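Local coordinates for austinol synthesis protein H (Emericella nidulans FGSC A4, PDB 5X9K) that takes part in the biosynthesis of the fungal meroterpenoids austinol and dehydroaustinol, as a homodimeric member of the trt14 isomerase family, at residues 90-95 with 126-131; 114-117 with 122-125. All blocks are in the same frame, centred on the assembly; numbering follows the deposited sequence.

Contact 1 of 2, residues 90-95 with 126-131; sequences FQLRVK and TEYVYI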
# COMPACT_ATOMS: atom_id res chain seq x y z
N PHE A 90 8.16 16.46 11.23
CA PHE A 90 7.54 15.39 10.47
C PHE A 90 7.61 14.13 11.31
O PHE A 90 8.56 13.93 12.06
CB PHE A 90 8.25 15.18 9.13
CG PHE A 90 7.64 14.10 8.28
CD1 PHE A 90 6.50 14.34 7.53
CD2 PHE A 90 8.22 12.84 8.23
CE1 PHE A 90 5.93 13.35 6.75
CE2 PHE A 90 7.67 11.84 7.44
CZ PHE A 90 6.53 12.09 6.70
N GLN A 91 6.58 13.29 11.20
CA GLN A 91 6.59 12.05 11.96
C GLN A 91 5.83 10.98 11.18
O GLN A 91 4.81 11.28 10.57
CB GLN A 91 5.97 12.28 13.34
CG GLN A 91 5.68 11.03 14.12
CD GLN A 91 4.94 11.32 15.40
OE1 GLN A 91 3.86 11.93 15.38
NE2 GLN A 91 5.51 10.89 16.52
N LEU A 92 6.36 9.76 11.17
CA LEU A 92 5.62 8.59 10.72
C LEU A 92 5.11 7.84 11.94
O LEU A 92 5.86 7.63 12.89
CB LEU A 92 6.49 7.64 9.90
CG LEU A 92 7.12 8.06 8.58
CD1 LEU A 92 7.82 6.83 8.03
CD2 LEU A 92 6.07 8.58 7.59
N ARG A 93 3.85 7.42 11.89
CA ARG A 93 3.22 6.71 12.99
C ARG A 93 2.33 5.61 12.44
O ARG A 93 1.70 5.79 11.40
CB ARG A 93 2.38 7.66 13.86
CG ARG A 93 1.85 7.03 15.15
CD ARG A 93 2.52 7.62 16.40
NE ARG A 93 2.07 8.98 16.69
CZ ARG A 93 2.62 9.78 17.59
NH1 ARG A 93 3.67 9.38 18.30
NH2 ARG A 93 2.14 11.00 17.78
N VAL A 94 2.27 4.48 13.13
CA VAL A 94 1.29 3.46 12.77
C VAL A 94 -0.10 4.00 13.09
O VAL A 94 -0.35 4.52 14.18
CB VAL A 94 1.57 2.16 13.53
CG1 VAL A 94 0.47 1.14 13.28
CG2 VAL A 94 2.93 1.62 13.10
N LYS A 95 -1.01 3.88 12.12
CA LYS A 95 -2.38 4.35 12.34
C LYS A 95 -3.01 3.62 13.52
O LYS A 95 -2.86 2.41 13.67
CB LYS A 95 -3.19 4.15 11.06
CG LYS A 95 -4.49 4.93 10.99
CD LYS A 95 -5.22 4.62 9.68
CE LYS A 95 -6.53 5.38 9.57
NZ LYS A 95 -6.28 6.83 9.43
N THR A 126 -0.31 12.46 4.95
CA THR A 126 -0.41 11.42 3.95
C THR A 126 -0.43 10.08 4.67
O THR A 126 -0.39 10.03 5.91
CB THR A 126 0.73 11.54 2.94
OG1 THR A 126 0.43 10.78 1.76
CG2 THR A 126 2.07 11.09 3.57
N GLU A 127 -0.54 9.00 3.91
CA GLU A 127 -0.46 7.67 4.48
C GLU A 127 0.18 6.71 3.50
O GLU A 127 0.34 7.01 2.31
CB GLU A 127 -1.83 7.15 4.90
CG GLU A 127 -2.86 7.23 3.81
CD GLU A 127 -4.25 6.93 4.31
OE1 GLU A 127 -4.46 5.81 4.84
OE2 GLU A 127 -5.12 7.81 4.16
N TYR A 128 0.55 5.53 4.01
CA TYR A 128 1.25 4.52 3.22
C TYR A 128 0.94 3.14 3.78
O TYR A 128 0.51 3.00 4.93
CB TYR A 128 2.78 4.67 3.25
CG TYR A 128 3.35 6.06 3.34
CD1 TYR A 128 4.01 6.63 2.24
CD2 TYR A 128 3.29 6.78 4.52
CE1 TYR A 128 4.56 7.89 2.33
CE2 TYR A 128 3.84 8.03 4.61
CZ TYR A 128 4.47 8.58 3.52
OH TYR A 128 5.00 9.84 3.64
N VAL A 129 1.20 2.13 2.97
CA VAL A 129 1.47 0.79 3.47
C VAL A 129 2.97 0.57 3.31
O VAL A 129 3.52 0.71 2.21
CB VAL A 129 0.67 -0.29 2.72
CG1 VAL A 129 1.00 -1.68 3.26
CG2 VAL A 129 -0.85 -0.01 2.87
N TYR A 130 3.64 0.27 4.42
CA TYR A 130 5.03 -0.15 4.37
C TYR A 130 5.07 -1.66 4.51
O TYR A 130 4.39 -2.22 5.37
CB TYR A 130 5.85 0.48 5.51
CG TYR A 130 6.35 1.89 5.30
CD1 TYR A 130 5.95 2.65 4.21
CD2 TYR A 130 7.25 2.45 6.20
CE1 TYR A 130 6.44 3.95 4.02
CE2 TYR A 130 7.72 3.72 6.04
CZ TYR A 130 7.33 4.47 4.96
OH TYR A 130 7.84 5.74 4.82
N ILE A 131 5.89 -2.31 3.69
CA ILE A 131 6.27 -3.71 3.93
C ILE A 131 7.78 -3.74 4.12
O ILE A 131 8.53 -3.52 3.16
CB ILE A 131 5.84 -4.64 2.79
CG1 ILE A 131 4.31 -4.61 2.62
CG2 ILE A 131 6.30 -6.06 3.08
CD1 ILE A 131 3.81 -5.39 1.41
O HOH W 1 -6.16 6.83 6.78
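Leu92 reaches two tyrosines with its two methyl groups. Leu92 CD1 lies 3.4 Å from Tyr130 OH and 3.7 Å from Tyr130 CE2. Leu92 CD2 rests 3.8 Å from Tyr128 CE2. The leucine side chain crosses each tyrosine at about a right angle, and each methyl comes in obliquely to its ring. With CG anti to the carbonyl carbon (chi1 -63°) and CD1 and CD2 branching from it, the leucine fits one methyl to each tyrosine. Tyr128 also meets Phe90, from the opposite direction. Tyr128 OH sits at the edge of the phenyl ring, near the ring plane, 4.1 Å from Phe90 CZ. No direct hydrogen bond joins 90-95 to 126-131; the buried centre is held by apolar packing.

A polar link lies at Lys95, on the other side of strand 126-131 from the tyrosines. Water 1 accepts from Lys95 NZ at 2.7 Å and donates weakly to Glu127 OE1 at 2.8 Å. The two charged groups themselves stay 5.0 Å apart, Lys95 NZ to Glu127 OE1. Glu127 OE1 is also hydrogen-bonded to His112, and OE2 to the backbone N of Ser63 of the second subunit, so this carboxylate links strand 122-134 to the second subunit.

The strand axes stay 9.0 Å apart because strand 108-119 lies between them and pairs with both. The -52° crossing reflects the twist and coiling of the sheet. Ile113 of the middle strand touches Leu92 and Tyr128. The arrangement is consistent with the inner face of the curled sheet in a SnoaL-like (NTF2-like) alpha+beta cone. Phe144 meets Tyr130 edge-to-face from strand 141-148, and Val37 of helix 26-38 packs on Leu92.

Contact 2 of 2, residues 114-117 with 122-125; sequences EGKG and GRFE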
# COMPACT_ATOMS: atom_id res chain seq x y z
N GLU A 114 0.81 6.57 8.86
CA GLU A 114 0.44 7.96 8.61
C GLU A 114 1.69 8.83 8.73
O GLU A 114 2.44 8.71 9.70
CB GLU A 114 -0.61 8.42 9.62
CG GLU A 114 -1.99 7.83 9.41
CD GLU A 114 -2.95 8.28 10.48
OE1 GLU A 114 -2.49 8.57 11.61
OE2 GLU A 114 -4.17 8.37 10.19
N GLY A 115 1.91 9.70 7.74
CA GLY A 115 2.94 10.72 7.81
C GLY A 115 2.30 12.10 7.90
O GLY A 115 1.41 12.42 7.12
N LYS A 116 2.74 12.88 8.88
CA LYS A 116 2.20 14.22 9.10
C LYS A 116 3.32 15.16 9.51
O LYS A 116 4.19 14.79 10.29
CB LYS A 116 1.09 14.23 10.18
CG LYS A 116 0.00 13.19 9.97
CD LYS A 116 -1.01 13.19 11.11
CE LYS A 116 -2.12 12.18 10.84
NZ LYS A 116 -3.11 12.17 11.95
N GLY A 117 3.28 16.38 9.00
CA GLY A 117 4.31 17.33 9.38
C GLY A 117 3.93 18.73 8.94
O GLY A 117 2.98 18.93 8.18
N GLY A 122 3.13 24.42 4.04
CA GLY A 122 1.98 24.17 4.87
C GLY A 122 1.88 22.74 5.34
O GLY A 122 2.84 21.96 5.29
N ARG A 123 0.69 22.39 5.81
CA ARG A 123 0.45 21.09 6.42
C ARG A 123 0.53 19.97 5.38
O ARG A 123 -0.01 20.08 4.28
CB ARG A 123 -0.92 21.08 7.10
CG ARG A 123 -1.19 19.91 7.98
CD ARG A 123 -0.36 19.99 9.25
NE ARG A 123 -0.62 18.82 10.08
CZ ARG A 123 0.18 18.40 11.05
NH1 ARG A 123 1.31 19.05 11.33
NH2 ARG A 123 -0.16 17.32 11.74
N PHE A 124 1.22 18.89 5.74
CA PHE A 124 1.26 17.68 4.93
C PHE A 124 0.77 16.52 5.78
O PHE A 124 1.28 16.30 6.88
CB PHE A 124 2.68 17.40 4.42
CG PHE A 124 2.78 16.20 3.50
CD1 PHE A 124 1.97 16.10 2.38
CD2 PHE A 124 3.70 15.19 3.75
CE1 PHE A 124 2.07 15.01 1.53
CE2 PHE A 124 3.81 14.10 2.93
CZ PHE A 124 3.01 14.00 1.81
N GLU A 125 -0.25 15.82 5.29
CA GLU A 125 -0.74 14.62 5.95
C GLU A 125 -1.02 13.58 4.88
O GLU A 125 -1.86 13.79 4.00
CB GLU A 125 -2.00 14.91 6.77
CG GLU A 125 -1.81 16.04 7.78
CD GLU A 125 -2.94 16.13 8.79
OE1 GLU A 125 -3.92 15.37 8.66
OE2 GLU A 125 -2.84 16.96 9.71
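Lys116 and Glu125 face each other as a non-hydrogen-bonded pair in a beta hairpin, strand 108-119 turning back into strand 122-134. The next pair, Gly117 with Phe124, is hydrogen-bonded both ways. Gly117 N gives to Phe124 O at 2.9 Å, and Phe124 N gives to Gly117 O at 3.0 Å. The Phe124 ring lies on the other face of the sheet from Lys116 and Glu125 and meets Trp156.

Lys116 can be followed outward. Lys116 CB lies 3.7 Å from Arg123 NH2. Lys116 CG touches Glu125 CG at 4.0 Å, aliphatic carbon on aliphatic carbon. Beyond CG the chain is extended, and Lys116 NZ makes a long salt bridge of 3.7 Å to Glu114 OE1.

Arg123 bends at chi2 (71°), which folds its guanidinium back over the backbone of Gly117. Gly117 N lies over one face, offset toward the rim. The same group is gripped at two places: NH1 forms a salt bridge to Asp118, and NE binds Glu125. That last bond is nearly straight at 167°. Glu125 OE2 takes it on its anti lone pair, only 4° out of the guanidinium plane and 2.9 Å from Arg123 NE.

The centres of contacts 1 and 2 are 10 Å apart, and both use strand 122-134. Contact 2 is nested along the chain inside the loop closed by contact 1; segment 122-125 runs straight on into 126-131. Contact 2 joins adjacent strands, while contact 1 reaches across strand 108-119. The two also touch directly. Lys95 NZ forms a salt bridge with Glu114 OE2, and Leu92 CD2 packs on Gly115 CA. Together they tie three neighbouring strands of the sheet, 87-94, 108-119 and 122-134. This chain is the curled-sheet domain that makes up most of a longer protein. Contact 2 forms its hairpin; contact 1 packs its interior, next to the dimer partner.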